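Local coordinates for protein putative aminooxidase (Propionibacterium acnes, PDB 2BA9) that isomerises polyunsaturated fatty acids, producing conjugated linoleic acid from linoleic acid, and carries a bound flavin-adenine dinucleotide, at residues Ile12-Ala17 / Ile35-Asp40. Residues are numbered along the deposited sequence; the frame is centred on the assembly and turned at random.
Sequences IGAGPA and ILERTD. With FAD (flavin-adenine dinucleotide), chain D.
Ile-12 and Leu-36 pair in parallel register, CA to CA 4.9 Å, where two neighbouring strands of the Rossmann-type beta-alpha-beta unit (strand 9-12, helix 16-28, strand 33-36) end at the FAD. One step on, Gly-13 N donates to Leu-36 O at 2.8 Å, nearly straight at 169°. The chain then turns through Gly-13 and Gly-15, which fit the dinucleotide-binding GxGxxG pattern; a CB on either would collide with the cofactor. Gly-15 takes the N-cap position of helix 16-28, whose first turn sends Ala-17 N to FAD O1P at 3.1 Å. Beside the turn, Ile-35 CG2 packs on Ala-14 CB at 3.7 Å. On the other sheet face Ile-12 CD1 meets Leu-36 CD1 at 3.6 Å, and both side chains also touch Ile-226. Glu-37, just after strand 33-36, joins turn to ribose: CG stands anti to the backbone N (chi1 170°) and the chain bends at chi2, bringing the carboxylate up to the Ala-14 amide. OE1 accepts from Ala-14 N, nearly end-on at 2.9 Å, and from FAD O3B. OE2 takes the other ribose hydroxyl, FAD O2B, at 2.5 Å, and is gripped from opposite faces of the carboxylate plane by Thr-39 N and Thr-39 OG1.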
loop_
_atom_site.group_PDB
_atom_site.type_symbol
_atom_site.label_atom_id
_atom_site.label_comp_id
_atom_site.label_asym_id
_atom_site.label_seq_id
_atom_site.Cartn_x
_atom_site.Cartn_y
_atom_site.Cartn_z
ATOM N N ILE A 12 -17.800 2.066 -0.563
ATOM C CA ILE A 12 -17.315 1.522 -1.859
ATOM C C ILE A 12 -15.906 0.941 -1.719
ATOM O O ILE A 12 -14.994 1.632 -1.254
ATOM C CB ILE A 12 -17.355 2.612 -2.995
ATOM C CG1 ILE A 12 -18.665 3.375 -2.954
ATOM C CG2 ILE A 12 -17.187 1.926 -4.314
ATOM C CD1 ILE A 12 -19.955 2.566 -3.331
ATOM N N GLY A 13 -15.760 -0.317 -2.141
ATOM C CA GLY A 13 -14.512 -1.077 -2.022
ATOM C C GLY A 13 -14.545 -1.993 -0.811
ATOM O O GLY A 13 -14.788 -1.528 0.300
ATOM N N ALA A 14 -14.293 -3.288 -1.027
ATOM C CA ALA A 14 -14.117 -4.265 0.072
ATOM C C ALA A 14 -12.683 -4.794 0.189
ATOM O O ALA A 14 -12.457 -5.999 0.365
ATOM C CB ALA A 14 -15.083 -5.410 -0.062
ATOM N N GLY A 15 -11.720 -3.879 0.094
ATOM C CA GLY A 15 -10.337 -4.156 0.477
ATOM C C GLY A 15 -10.213 -3.837 1.956
ATOM O O GLY A 15 -11.202 -3.551 2.605
ATOM N N PRO A 16 -8.992 -3.894 2.505
ATOM C CA PRO A 16 -8.785 -3.560 3.911
ATOM C C PRO A 16 -9.486 -2.281 4.400
ATOM O O PRO A 16 -10.058 -2.279 5.485
ATOM C CB PRO A 16 -7.263 -3.418 3.995
ATOM C CG PRO A 16 -6.768 -4.449 2.972
ATOM C CD PRO A 16 -7.733 -4.294 1.845
ATOM N N ALA A 17 -9.437 -1.213 3.599
ATOM C CA ALA A 17 -10.003 0.083 3.994
ATOM C C ALA A 17 -11.531 0.040 4.108
ATOM O O ALA A 17 -12.093 0.582 5.051
ATOM C CB ALA A 17 -9.577 1.169 3.022
ATOM N N ILE A 35 -21.374 -2.510 2.132
ATOM C CA ILE A 35 -20.104 -2.453 1.420
ATOM C C ILE A 35 -20.265 -2.983 -0.002
ATOM O O ILE A 35 -20.731 -4.106 -0.213
ATOM C CB ILE A 35 -18.989 -3.255 2.116
ATOM C CG1 ILE A 35 -18.781 -2.795 3.560
ATOM C CG2 ILE A 35 -17.671 -3.096 1.338
ATOM C CD1 ILE A 35 -18.085 -3.862 4.450
ATOM N N LEU A 36 -19.860 -2.181 -0.980
ATOM C CA LEU A 36 -20.033 -2.538 -2.393
ATOM C C LEU A 36 -18.685 -2.809 -3.079
ATOM O O LEU A 36 -17.852 -1.901 -3.223
ATOM C CB LEU A 36 -20.791 -1.433 -3.128
ATOM C CG LEU A 36 -22.166 -1.069 -2.589
ATOM C CD1 LEU A 36 -22.671 0.190 -3.271
ATOM C CD2 LEU A 36 -23.139 -2.218 -2.774
ATOM N N GLU A 37 -18.500 -4.065 -3.503
ATOM C CA GLU A 37 -17.259 -4.551 -4.108
ATOM C C GLU A 37 -17.477 -4.957 -5.551
ATOM O O GLU A 37 -18.403 -5.711 -5.857
ATOM C CB GLU A 37 -16.731 -5.754 -3.328
ATOM C CG GLU A 37 -15.591 -6.503 -3.975
ATOM C CD GLU A 37 -14.347 -5.662 -4.240
ATOM O OE1 GLU A 37 -13.924 -4.864 -3.376
ATOM O OE2 GLU A 37 -13.757 -5.840 -5.319
ATOM N N ARG A 38 -16.587 -4.482 -6.418
ATOM C CA ARG A 38 -16.664 -4.686 -7.866
ATOM C C ARG A 38 -16.384 -6.144 -8.253
ATOM O O ARG A 38 -17.083 -6.715 -9.082
ATOM C CB ARG A 38 -15.673 -3.738 -8.571
ATOM C CG ARG A 38 -15.747 -3.733 -10.101
ATOM C CD ARG A 38 -14.863 -2.638 -10.755
ATOM N NE ARG A 38 -14.567 -2.997 -12.152
ATOM C CZ ARG A 38 -13.483 -2.624 -12.853
ATOM N NH1 ARG A 38 -12.560 -1.821 -12.317
ATOM N NH2 ARG A 38 -13.324 -3.056 -14.113
ATOM N N THR A 39 -15.372 -6.751 -7.635
ATOM C CA THR A 39 -14.963 -8.113 -7.981
ATOM C C THR A 39 -15.769 -9.143 -7.189
ATOM O O THR A 39 -16.698 -8.787 -6.446
ATOM C CB THR A 39 -13.468 -8.351 -7.683
ATOM O OG1 THR A 39 -13.284 -8.489 -6.267
ATOM C CG2 THR A 39 -12.592 -7.204 -8.230
ATOM N N ASP A 40 -15.408 -10.419 -7.358
ATOM C CA ASP A 40 -16.065 -11.516 -6.644
ATOM C C ASP A 40 -15.332 -11.886 -5.360
ATOM O O ASP A 40 -15.560 -12.961 -4.801
ATOM C CB ASP A 40 -16.158 -12.732 -7.547
ATOM C CG ASP A 40 -14.791 -13.334 -7.860
ATOM O OD1 ASP A 40 -13.744 -12.717 -7.529
ATOM O OD2 ASP A 40 -14.787 -14.441 -8.408
HETATM P PA FAD D . -7.228 -2.050 -2.174
HETATM O O1A FAD D . -6.462 -3.073 -1.387
HETATM O O2A FAD D . -6.733 -1.759 -3.576
HETATM O O5B FAD D . -8.741 -2.553 -2.326
HETATM C C5B FAD D . -9.644 -1.701 -2.990
HETATM C C4B FAD D . -10.947 -2.428 -3.250
HETATM O O4B FAD D . -11.847 -1.540 -3.882
HETATM C C3B FAD D . -10.751 -3.649 -4.150
HETATM O O3B FAD D . -11.308 -4.791 -3.539
HETATM C C2B FAD D . -11.441 -3.258 -5.436
HETATM O O2B FAD D . -11.917 -4.380 -6.180
HETATM C C1B FAD D . -12.478 -2.240 -4.930
HETATM N N9A FAD D . -12.904 -1.352 -6.027
HETATM C C8A FAD D . -12.101 -0.598 -6.856
HETATM N N7A FAD D . -12.891 0.058 -7.752
HETATM C C5A FAD D . -14.189 -0.270 -7.501
HETATM C C6A FAD D . -15.411 0.086 -8.107
HETATM N N6A FAD D . -15.463 1.207 -8.896
HETATM N N1A FAD D . -16.593 -0.418 -7.574
HETATM C C2A FAD D . -16.583 -1.306 -6.508
HETATM N N3A FAD D . -15.372 -1.653 -5.924
HETATM C C4A FAD D . -14.200 -1.166 -6.418
HETATM N N1 FAD D . 0.785 -3.457 2.568
HETATM C C2 FAD D . 1.411 -3.579 3.792
HETATM O O2 FAD D . 0.890 -3.100 4.798
HETATM N N3 FAD D . 2.634 -4.215 3.876
HETATM C C4 FAD D . 3.216 -4.754 2.747
HETATM O O4 FAD D . 4.307 -5.335 2.862
HETATM C C4X FAD D . 2.577 -4.643 1.508
HETATM N N5 FAD D . 3.141 -5.151 0.351
HETATM C C5X FAD D . 2.445 -5.190 -0.842
HETATM C C6 FAD D . 2.980 -5.835 -1.955
HETATM C C7 FAD D . 2.250 -5.899 -3.139
HETATM C C7M FAD D . 2.851 -6.617 -4.314
HETATM C C8 FAD D . 0.991 -5.307 -3.212
HETATM C C8M FAD D . 0.167 -5.345 -4.463
HETATM C C9 FAD D . 0.467 -4.660 -2.096
HETATM C C9A FAD D . 1.188 -4.584 -0.903
HETATM N N10 FAD D . 0.688 -3.917 0.231
HETATM C C10 FAD D . 1.342 -4.005 1.438
HETATM C "C1'" FAD D . -0.339 -2.842 0.098
HETATM C "C2'" FAD D . -1.708 -3.297 0.588
HETATM O "O2'" FAD D . -2.072 -4.566 0.054
HETATM C "C3'" FAD D . -2.712 -2.226 0.192
HETATM O "O3'" FAD D . -2.235 -0.949 0.622
HETATM C "C4'" FAD D . -4.084 -2.523 0.777
HETATM O "O4'" FAD D . -4.681 -3.649 0.145
HETATM C "C5'" FAD D . -4.947 -1.276 0.638
HETATM O "O5'" FAD D . -6.289 -1.591 0.877
HETATM P P FAD D . -7.461 -0.651 0.271
HETATM O O1P FAD D . -8.826 -1.224 0.607
HETATM O O2P FAD D . -7.270 0.723 0.812
HETATM O O3P FAD D . -7.291 -0.688 -1.325
#